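Local coordinates for protein enoyl-CoA hydratase/carnithine racemase (Magnetospirillum magneticum, PDB 4NEK) that probably isomerises the double bond of delta(3)-enoyl-CoA esters to the delta(2) position, as some members of the crotonase-like enoyl-CoA hydratase/isomerase family do, at residues Glu160-Val164 with Asp165-Ala169. Residues are numbered along the deposited sequence; the frame is centred on the assembly and turned at random.
Sequences EPFGV and DTAEA
The ring of F162 turns its edge to the first turn of the helix that follows it: the CB methyl of A167 lies near the ring plane, 4.1 Å from CE2. The side chain of T166 crosses that of F162 at about a right angle, and its CB comes obliquely to within 3.9 Å of CD2. In the plane of the ring, at its edge, lies the carbonyl oxygen of E160. Placing CG between the backbone N and the carbonyl carbon (chi1 60°) brings the F162 ring alongside the first turn of the helix, while the ring of F124 meets it with nearly parallel planes.

G163 occupies the N-cap position. Its carbonyl oxygen takes the N-H of A167 in the carbonyl plane, N to O 3.0 Å, and V164 O receives E168 N at 2.9 Å, with the donor tilted 33° from the carbonyl plane. At the same helix end, the carboxylate of D165 folds back so that OD1 accepts a weak, bent bond from its neighbour T166 N (2.8 Å) and lies 3.3 Å from G163 C. The carboxylate thus sits beside the helix N terminus, where the dipole would probably favour its negative charge.

The E168 side chain is extended, with CG anti to the backbone N (chi1 -174°), and its OE2 forms a salt bridge with R151 of a neighbouring subunit. V164 packs on D165 of a different neighbouring subunit, and D165 on V164 of that same subunit. Within the chain, the loop after helix 149-156 passes into helix 164-169 alongside strand 123-125, where V164 and A167 touch F124, while V164 and E168 touch V176 of strand 175-176.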
loop_
_atom_site.group_PDB
_atom_site.type_symbol
_atom_site.label_atom_id
_atom_site.label_comp_id
_atom_site.label_asym_id
_atom_site.label_seq_id
_atom_site.Cartn_x
_atom_site.Cartn_y
_atom_site.Cartn_z
ATOM N N GLU C 160 20.982 -2.687 6.471
ATOM C CA GLU C 160 20.423 -1.374 6.268
ATOM C C GLU C 160 19.287 -1.037 7.217
ATOM O O GLU C 160 18.429 -1.873 7.501
ATOM C CB GLU C 160 19.921 -1.234 4.851
ATOM C CG GLU C 160 21.060 -1.042 3.867
ATOM C CD GLU C 160 20.587 -0.970 2.413
ATOM O OE1 GLU C 160 19.352 -1.141 2.169
ATOM O OE2 GLU C 160 21.458 -0.762 1.529
ATOM N N PRO C 161 19.268 0.204 7.715
ATOM C CA PRO C 161 18.208 0.614 8.605
ATOM C C PRO C 161 16.935 0.802 7.835
ATOM O O PRO C 161 16.976 0.953 6.630
ATOM C CB PRO C 161 18.702 1.948 9.147
ATOM C CG PRO C 161 19.622 2.465 8.153
ATOM C CD PRO C 161 20.282 1.248 7.564
ATOM N N PHE C 162 15.801 0.747 8.514
ATOM C CA PHE C 162 14.528 0.936 7.851
ATOM C C PHE C 162 13.600 1.642 8.797
ATOM O O PHE C 162 13.950 1.836 9.959
ATOM C CB PHE C 162 13.941 -0.404 7.371
ATOM C CG PHE C 162 13.689 -1.400 8.466
ATOM C CD1 PHE C 162 14.727 -2.224 8.929
ATOM C CD2 PHE C 162 12.445 -1.507 9.041
ATOM C CE1 PHE C 162 14.503 -3.151 9.955
ATOM C CE2 PHE C 162 12.210 -2.413 10.069
ATOM C CZ PHE C 162 13.243 -3.239 10.519
ATOM N N GLY C 163 12.443 2.043 8.249
ATOM C CA GLY C 163 11.533 2.956 8.890
ATOM C C GLY C 163 10.194 2.325 9.122
ATOM O O GLY C 163 10.003 1.129 8.870
ATOM N N VAL C 164 9.275 3.150 9.602
ATOM C CA VAL C 164 7.949 2.713 9.966
ATOM C C VAL C 164 7.132 2.210 8.779
ATOM O O VAL C 164 6.250 1.357 8.970
ATOM C CB VAL C 164 7.178 3.820 10.713
ATOM C CG1 VAL C 164 7.846 4.105 12.052
ATOM C CG2 VAL C 164 7.085 5.115 9.879
ATOM N N ASP C 165 7.433 2.696 7.582
ATOM C CA ASP C 165 6.788 2.162 6.403
ATOM C C ASP C 165 6.990 0.665 6.254
ATOM O O ASP C 165 6.048 -0.127 6.193
ATOM C CB ASP C 165 7.236 2.912 5.158
ATOM C CG ASP C 165 8.783 2.955 4.967
ATOM O OD1 ASP C 165 9.592 2.727 5.907
ATOM O OD2 ASP C 165 9.198 3.179 3.801
ATOM N N THR C 166 8.232 0.253 6.291
ATOM C CA THR C 166 8.562 -1.136 6.144
ATOM C C THR C 166 8.088 -1.898 7.380
ATOM O O THR C 166 7.549 -2.986 7.262
ATOM C CB THR C 166 10.073 -1.272 5.955
ATOM O OG1 THR C 166 10.474 -0.523 4.806
ATOM C CG2 THR C 166 10.487 -2.721 5.791
ATOM N N ALA C 167 8.291 -1.326 8.556
ATOM C CA ALA C 167 7.999 -2.061 9.769
ATOM C C ALA C 167 6.534 -2.404 9.850
ATOM O O ALA C 167 6.170 -3.512 10.239
ATOM C CB ALA C 167 8.379 -1.244 10.986
ATOM N N GLU C 168 5.673 -1.454 9.500
ATOM C CA GLU C 168 4.284 -1.785 9.463
ATOM C C GLU C 168 3.973 -2.729 8.306
ATOM O O GLU C 168 3.216 -3.671 8.464
ATOM C CB GLU C 168 3.395 -0.558 9.402
ATOM C CG GLU C 168 1.927 -0.945 9.505
ATOM C CD GLU C 168 0.964 0.201 9.826
ATOM O OE1 GLU C 168 1.406 1.363 9.899
ATOM O OE2 GLU C 168 -0.264 -0.063 10.021
ATOM N N ALA C 169 4.540 -2.517 7.140
ATOM C CA ALA C 169 4.191 -3.387 6.019
ATOM C C ALA C 169 4.543 -4.861 6.304
ATOM O O ALA C 169 3.819 -5.735 5.918
ATOM C CB ALA C 169 4.903 -2.924 4.761
#